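Local structure of extracellular ligand-binding receptor (Rhodopseudomonas palustris, 4F06) at residues A19-N24 and V281-V286; I29-A34 and A287-A292. The protein probably captures p-hydroxybenzoic acid and related lignin-derived benzoates in the periplasm and delivers them to an ABC transporter. One frame throughout, in Å; residues are numbered along the deposited sequence.

Interaction 1: residues A19-N24 and V281-V286; sequences ALFGKN and VTMTSV
L20, in the first turn of helix 19-36, touches T282 lightly, its CG 4.2 Å from T282 CG2. F21 does more. Its CG is anti to the carbonyl carbon (chi1 -60°), which carries the ring across T282, with CE1 against T282 CG2; M283, a selenomethionine, brings SE to 4.0 Å from F21 CE1 in an oblique Met-aromatic contact. The backbone of F21 is gripped too: T284 OG1 donates to F21 O at 2.9 Å, in the carbonyl plane and on a lone pair. N24 carries the polar centre. Its OD1 accepts from T282 N at 2.9 Å, the donor lying well above the carbonyl plane, while its ND2 gives a nearly straight bond (170°) to L20 O one helical turn back; these two bonds hold the amide at both ends. L20 O also accepts from N24 N, on the opposite face of its plane. T282 is the N-cap of helix 283-301, its OG1 receiving a weak bond from T284 N, and N24 thus binds the backbone of the capping residue. S285 packs CB against N24 OD1. Beyond the contact, the E280 carboxylate forms a salt bridge with K23 and its backbone O accepts from N24 ND2. Helix 262-273 covers V281 and S285, F21 lies beside Y80, and M283 touches bound p-hydroxybenzoic acid, placing these two helix starts beside the ligand pocket.

Interaction 2: residues I29-A34 and A287-A292; sequences IDAWVA and AAYDGA. With SO4 (sulfate ion), chain D.
Helices 19-36 and 283-301 of this periplasmic binding protein pack at -48°, their short segments approaching to 8.1 Å between axes, with W32 and Y289 meeting edge to face. Alanines line much of the rest of the interface: I29 CG1 rests 4.1 Å from A288 CB, and A31 CB lies 4.0 Å from Y289 CD1. The indole of W32 swings out with CG anti to the backbone N (chi1 179°) and meets both partners differently. A292 CB sits over one face, 3.6 Å from W32 CG, in a CH-pi contact with the five-membered ring. The six-membered ring turns its edge to the tyrosine in a T-shaped stack, the planes nearly perpendicular at 75°, and W32 CE3 stands over the centre of the Y289 ring, 3.6 Å from Y289 CZ. The same phenol ring has A31 C at its edge and W32 N 3.4 Å from Y289 CD1. Y289 OH donates to O1 of a sulfate ion at 2.7 Å; H36 also binds this ion, which probably came from the crystallisation liquor. W32 belongs to the site of a bound p-hydroxybenzoic acid and meets Y296 edge to face. No hydrogen bond crosses between the two segments: shape and aromatic contact join the helices, while the phenol hydroxyl turns its polarity to the anion beyond them.

How the interactions relate
Interactions 1 and 2 are successive levels of one helix pair, helix 19-36 against helix 283-301, with centres 11 Å apart. Along the chain 19-24 and 29-34 come first, and some 250 residues later 281-286 and 287-292 follow in the same order; the helices run in the same general sense, at 48° in interaction 2. Interaction 1 mixes hydrogen bonds with an aromatic contact and holds the N-cap residue of the second helix; interaction 2, further along, is apolar and aromatic. Each includes a residue touching p-hydroxybenzoic acid, M283 in one site and W32 in the other, so a single helix pair, joining distant parts of the sequence, reaches both bound ligands.

Interaction 1: residues A19-N24 and V281-V286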
ATOM      1  N   ALA A  19      14.184   1.226  -2.138  1.00  7.12           N
ATOM      2  CA  ALA A  19      14.684   1.512  -0.792  1.00  7.10           C
ATOM      3  C   ALA A  19      13.829   2.514  -0.045  1.00  6.83           C
ATOM      4  O   ALA A  19      13.702   2.413   1.178  1.00  7.84           O
ATOM      5  CB  ALA A  19      16.106   2.034  -0.865  1.00  7.81           C
ATOM      6  N   LEU A  20      13.246   3.494  -0.732  1.00  6.88           N
ATOM      7  CA  LEU A  20      12.479   4.483   0.020  1.00  7.48           C
ATOM      8  C   LEU A  20      11.310   3.864   0.740  1.00  6.88           C
ATOM      9  O   LEU A  20      10.913   4.302   1.807  1.00  6.85           O
ATOM     10  CB  LEU A  20      11.982   5.587  -0.935  1.00  9.57           C
ATOM     11  CG  LEU A  20      11.353   6.811  -0.213  1.00 12.27           C
ATOM     12  CD1 LEU A  20      12.254   7.403   0.899  1.00 14.92           C
ATOM     13  CD2 LEU A  20      11.145   7.893  -1.254  1.00 18.76           C
ATOM     14  N   PHE A  21      10.716   2.821   0.149  1.00  6.25           N
ATOM     15  CA  PHE A  21       9.523   2.208   0.742  1.00  6.59           C
ATOM     16  C   PHE A  21       9.827   1.446   2.017  1.00  6.41           C
ATOM     17  O   PHE A  21       8.980   1.429   2.948  1.00  8.48           O
ATOM     18  CB  PHE A  21       8.774   1.368  -0.280  1.00  7.24           C
ATOM     19  CG  PHE A  21       8.354   2.224  -1.430  1.00  6.49           C
ATOM     20  CD1 PHE A  21       7.248   3.073  -1.288  1.00  7.65           C
ATOM     21  CD2 PHE A  21       9.125   2.284  -2.611  1.00  8.34           C
ATOM     22  CE1 PHE A  21       6.914   3.950  -2.321  1.00  8.74           C
ATOM     23  CE2 PHE A  21       8.773   3.176  -3.640  1.00  9.43           C
ATOM     24  CZ  PHE A  21       7.673   4.005  -3.479  1.00  9.52           C
ATOM     25  N   GLY A  22      10.983   0.790   2.097  1.00  7.24           N
ATOM     26  CA  GLY A  22      11.384   0.139   3.350  1.00  8.00           C
ATOM     27  C   GLY A  22      11.886   1.135   4.369  1.00  7.46           C
ATOM     28  O   GLY A  22      11.597   1.000   5.583  1.00  7.17           O
ATOM     29  N   LYS A  23      12.625   2.152   3.914  1.00  7.12           N
ATOM     30  CA  LYS A  23      13.007   3.240   4.816  1.00  7.27           C
ATOM     31  C   LYS A  23      11.748   3.838   5.467  1.00  7.36           C
ATOM     32  O   LYS A  23      11.772   4.183   6.650  1.00  7.83           O
ATOM     33  CB  LYS A  23      13.757   4.340   4.064  1.00  9.50           C
ATOM     34  CG  LYS A  23      14.257   5.501   4.914  1.00 14.23           C
ATOM     35  CD  LYS A  23      14.975   6.565   4.055  1.00 19.59           C
ATOM     36  CE  LYS A  23      15.530   7.734   4.842  1.00 24.31           C
ATOM     37  NZ  LYS A  23      16.289   8.607   3.908  1.00 33.30           N
ATOM     38  N   ASN A  24      10.667   3.959   4.700  1.00  6.90           N
ATOM     39  CA  ASN A  24       9.412   4.472   5.262  1.00  5.72           C
ATOM     40  C   ASN A  24       8.800   3.583   6.337  1.00  6.22           C
ATOM     41  O   ASN A  24       8.136   4.087   7.216  1.00  6.36           O
ATOM     42  CB  ASN A  24       8.391   4.747   4.168  1.00  6.85           C
ATOM     43  CG  ASN A  24       8.385   6.192   3.696  1.00  8.01           C
ATOM     44  OD1 ASN A  24       7.597   7.016   4.182  1.00  9.81           O
ATOM     45  ND2 ASN A  24       9.304   6.544   2.809  1.00  9.25           N
ATOM     46  N   VAL A 281       8.209  11.087   2.559  1.00  7.63           N
ATOM     47  CA  VAL A 281       7.122  10.303   3.170  1.00  7.71           C
ATOM     48  C   VAL A 281       6.210   9.666   2.115  1.00  8.29           C
ATOM     49  O   VAL A 281       5.766  10.335   1.186  1.00 10.72           O
ATOM     50  CB  VAL A 281       6.307  11.201   4.129  1.00  9.06           C
ATOM     51  CG1 VAL A 281       5.100  10.456   4.680  1.00  9.72           C
ATOM     52  CG2 VAL A 281       7.193  11.652   5.269  1.00 12.51           C
ATOM     53  N   THR A 282       5.935   8.377   2.296  1.00  8.81           N
ATOM     54  CA  THR A 282       5.120   7.554   1.370  1.00 13.73           C
ATOM     55  C   THR A 282       4.030   6.814   2.207  1.00  8.51           C
ATOM     56  O   THR A 282       4.098   6.776   3.471  1.00  8.20           O
ATOM     57  CB  THR A 282       5.981   6.415   0.622  1.00 13.55           C
ATOM     58  OG1 THR A 282       6.419   5.449   1.619  1.00 17.63           O
ATOM     59  CG2 THR A 282       7.192   6.933  -0.059  1.00 15.24           C
HETATM   60  N   MSE A 283       3.132   6.138   1.497  1.00  7.94           N
HETATM   61  CA  MSE A 283       2.072   5.376   2.167  1.00  6.44           C
HETATM   62  C   MSE A 283       2.583   4.280   3.084  1.00  5.67           C
HETATM   63  O   MSE A 283       1.883   3.932   4.059  1.00  5.96           O
HETATM   64  CB  MSE A 283       1.145   4.765   1.086  1.00  7.36           C
HETATM   65  CG  MSE A 283       1.679   3.509   0.373  1.00  7.22           C
HETATM   66 SE   MSE A 283       3.314   3.786  -0.691  0.75  9.39          SE
HETATM   67  CE  MSE A 283       3.238   2.151  -1.716  1.00  8.75           C
ATOM     68  N   THR A 284       3.766   3.701   2.843  1.00  5.84           N
ATOM     69  CA  THR A 284       4.229   2.617   3.727  1.00  5.99           C
ATOM     70  C   THR A 284       4.518   3.135   5.147  1.00  6.23           C
ATOM     71  O   THR A 284       4.477   2.352   6.090  1.00  6.53           O
ATOM     72  CB  THR A 284       5.425   1.890   3.146  1.00  5.90           C
ATOM     73  OG1 THR A 284       6.462   2.821   2.806  1.00  7.77           O
ATOM     74  CG2 THR A 284       5.035   1.090   1.888  1.00  8.03           C
ATOM     75  N   SER A 285       4.783   4.437   5.318  1.00  5.44           N
ATOM     76  CA  SER A 285       4.968   4.970   6.675  1.00  5.98           C
ATOM     77  C   SER A 285       3.710   4.902   7.529  1.00  5.33           C
ATOM     78  O   SER A 285       3.806   4.578   8.705  1.00  5.78           O
ATOM     79  CB  SER A 285       5.554   6.401   6.662  1.00  7.61           C
ATOM     80  OG  SER A 285       4.605   7.316   6.175  1.00  8.42           O
ATOM     81  N   VAL A 286       2.547   5.209   6.929  1.00  5.32           N
ATOM     82  CA  VAL A 286       1.340   5.187   7.727  1.00  5.83           C
ATOM     83  C   VAL A 286       0.949   3.736   8.026  1.00  5.95           C
ATOM     84  O   VAL A 286       0.451   3.418   9.113  1.00  5.63           O
ATOM     85  CB  VAL A 286       0.211   6.017   7.104  1.00  6.70           C
ATOM     86  CG1 VAL A 286      -0.468   5.361   5.892  1.00  8.66           C
ATOM     87  CG2 VAL A 286      -0.860   6.315   8.196  1.00  8.41           C
TER

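Interaction 2: residues I29-A34 and A287-A292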
ATOM      1  N   ILE A  29       7.522   3.521  12.013  1.00  6.99           N
ATOM      2  CA  ILE A  29       7.748   2.926  13.340  1.00  7.63           C
ATOM      3  C   ILE A  29       8.449   3.919  14.263  1.00  8.60           C
ATOM      4  O   ILE A  29       8.045   4.080  15.441  1.00  8.85           O
ATOM      5  CB  ILE A  29       8.534   1.636  13.193  1.00  7.82           C
ATOM      6  CG1 ILE A  29       7.584   0.557  12.563  1.00  8.68           C
ATOM      7  CG2 ILE A  29       9.091   1.173  14.546  1.00 10.01           C
ATOM      8  CD1 ILE A  29       8.335  -0.621  11.953  1.00  9.71           C
ATOM      9  N   ASP A  30       9.435   4.672  13.738  1.00  8.45           N
ATOM     10  CA  ASP A  30      10.120   5.664  14.571  1.00  9.90           C
ATOM     11  C   ASP A  30       9.154   6.739  15.021  1.00  9.45           C
ATOM     12  O   ASP A  30       9.264   7.247  16.146  1.00 10.59           O
ATOM     13  CB  ASP A  30      11.292   6.314  13.809  1.00 11.22           C
ATOM     14  CG  ASP A  30      12.487   5.409  13.654  1.00 15.22           C
ATOM     15  OD1 ASP A  30      12.560   4.373  14.334  1.00 15.49           O
ATOM     16  OD2 ASP A  30      13.426   5.783  12.874  1.00 18.96           O
ATOM     17  N   ALA A  31       8.215   7.121  14.159  1.00  8.35           N
ATOM     18  CA  ALA A  31       7.208   8.109  14.538  1.00  7.76           C
ATOM     19  C   ALA A  31       6.311   7.563  15.663  1.00  7.36           C
ATOM     20  O   ALA A  31       5.989   8.278  16.643  1.00  8.31           O
ATOM     21  CB  ALA A  31       6.358   8.538  13.338  1.00  8.66           C
ATOM     22  N   TRP A  32       5.899   6.301  15.535  1.00  7.22           N
ATOM     23  CA  TRP A  32       5.117   5.661  16.582  1.00  6.77           C
ATOM     24  C   TRP A  32       5.840   5.695  17.915  1.00  7.33           C
ATOM     25  O   TRP A  32       5.247   6.049  18.940  1.00  8.02           O
ATOM     26  CB  TRP A  32       4.768   4.202  16.143  1.00  7.81           C
ATOM     27  CG  TRP A  32       3.994   3.539  17.239  1.00  6.68           C
ATOM     28  CD1 TRP A  32       4.513   2.728  18.248  1.00  7.74           C
ATOM     29  CD2 TRP A  32       2.583   3.694  17.522  1.00  7.36           C
ATOM     30  NE1 TRP A  32       3.492   2.341  19.100  1.00  8.69           N
ATOM     31  CE2 TRP A  32       2.315   2.915  18.726  1.00  7.46           C
ATOM     32  CE3 TRP A  32       1.540   4.386  16.900  1.00  7.78           C
ATOM     33  CZ2 TRP A  32       1.051   2.877  19.313  1.00  8.75           C
ATOM     34  CZ3 TRP A  32       0.278   4.345  17.508  1.00  8.45           C
ATOM     35  CH2 TRP A  32       0.055   3.606  18.673  1.00  8.73           C
ATOM     36  N   VAL A  33       7.106   5.304  17.918  1.00  8.06           N
ATOM     37  CA  VAL A  33       7.916   5.282  19.137  1.00  8.15           C
ATOM     38  C   VAL A  33       8.156   6.691  19.653  1.00  8.23           C
ATOM     39  O   VAL A  33       8.183   6.923  20.872  1.00  9.20           O
ATOM     40  CB  VAL A  33       9.229   4.483  18.873  1.00  8.75           C
ATOM     41  CG1 VAL A  33      10.156   4.584  20.061  1.00 10.42           C
ATOM     42  CG2 VAL A  33       8.889   3.019  18.576  1.00 11.09           C
ATOM     43  N   ALA A  34       8.315   7.661  18.765  1.00  7.53           N
ATOM     44  CA  ALA A  34       8.505   9.061  19.234  1.00  8.87           C
ATOM     45  C   ALA A  34       7.315   9.510  20.061  1.00  8.51           C
ATOM     46  O   ALA A  34       7.484  10.277  21.012  1.00 10.42           O
ATOM     47  CB  ALA A  34       8.726   9.997  18.048  1.00 10.05           C
ATOM     48  N   ALA A 287       1.188   2.836   7.068  1.00  5.75           N
ATOM     49  CA  ALA A 287       0.881   1.407   7.331  1.00  5.22           C
ATOM     50  C   ALA A 287       1.779   0.912   8.465  1.00  5.41           C
ATOM     51  O   ALA A 287       1.343   0.079   9.260  1.00  6.03           O
ATOM     52  CB  ALA A 287       1.096   0.590   6.077  1.00  6.28           C
ATOM     53  N   ALA A 288       3.016   1.399   8.517  1.00  5.30           N
ATOM     54  CA  ALA A 288       3.933   0.994   9.599  1.00  5.53           C
ATOM     55  C   ALA A 288       3.544   1.596  10.949  1.00  5.26           C
ATOM     56  O   ALA A 288       3.632   0.907  11.971  1.00  6.52           O
ATOM     57  CB  ALA A 288       5.383   1.333   9.217  1.00  6.52           C
ATOM     58  N   TYR A 289       3.123   2.859  10.938  1.00  5.06           N
ATOM     59  CA  TYR A 289       2.686   3.515  12.170  1.00  6.30           C
ATOM     60  C   TYR A 289       1.477   2.758  12.753  1.00  5.39           C
ATOM     61  O   TYR A 289       1.454   2.432  13.953  1.00  6.52           O
ATOM     62  CB  TYR A 289       2.319   4.960  11.813  1.00  6.03           C
ATOM     63  CG  TYR A 289       1.970   5.859  12.992  1.00  5.91           C
ATOM     64  CD1 TYR A 289       2.977   6.532  13.722  1.00  6.42           C
ATOM     65  CD2 TYR A 289       0.649   6.026  13.392  1.00  7.76           C
ATOM     66  CE1 TYR A 289       2.667   7.365  14.782  1.00  8.01           C
ATOM     67  CE2 TYR A 289       0.334   6.865  14.459  1.00  7.89           C
ATOM     68  CZ  TYR A 289       1.338   7.513  15.171  1.00  8.32           C
ATOM     69  OH  TYR A 289       1.057   8.311  16.267  1.00 11.68           O
ATOM     70  N   ASP A 290       0.464   2.483  11.921  1.00  5.27           N
ATOM     71  CA  ASP A 290      -0.709   1.734  12.354  1.00  5.63           C
ATOM     72  C   ASP A 290      -0.358   0.271  12.687  1.00  5.75           C
ATOM     73  O   ASP A 290      -0.981  -0.337  13.580  1.00  6.58           O
ATOM     74  CB  ASP A 290      -1.829   1.840  11.332  1.00  6.64           C
ATOM     75  CG  ASP A 290      -2.450   3.234  11.337  1.00  7.17           C
ATOM     76  OD1 ASP A 290      -2.712   3.781  12.435  1.00  7.74           O
ATOM     77  OD2 ASP A 290      -2.685   3.767  10.245  1.00  8.12           O
ATOM     78  N   GLY A 291       0.605  -0.327  11.960  1.00  5.89           N
ATOM     79  CA  GLY A 291       1.005  -1.686  12.273  1.00  6.66           C
ATOM     80  C   GLY A 291       1.686  -1.741  13.641  1.00  6.63           C
ATOM     81  O   GLY A 291       1.451  -2.701  14.415  1.00  6.94           O
ATOM     82  N   ALA A 292       2.480  -0.719  13.978  1.00  7.09           N
ATOM     83  CA  ALA A 292       3.090  -0.680  15.311  1.00  7.33           C
ATOM     84  C   ALA A 292       2.001  -0.555  16.401  1.00  6.86           C
ATOM     85  O   ALA A 292       2.118  -1.216  17.446  1.00  7.67           O
ATOM     86  CB  ALA A 292       4.083   0.467  15.410  1.00  8.69           C
TER
HETATM   87  S   SO4 D 403      -2.181   8.472  18.275  1.00 24.55           S
HETATM   88  O1  SO4 D 403      -1.052   7.706  17.755  1.00 19.52           O
HETATM   89  O2  SO4 D 403      -1.995   8.617  19.719  1.00 36.18           O
HETATM   90  O3  SO4 D 403      -2.240   9.781  17.619  1.00 35.98           O
HETATM   91  O4  SO4 D 403      -3.463   7.731  18.184  1.00 36.88           O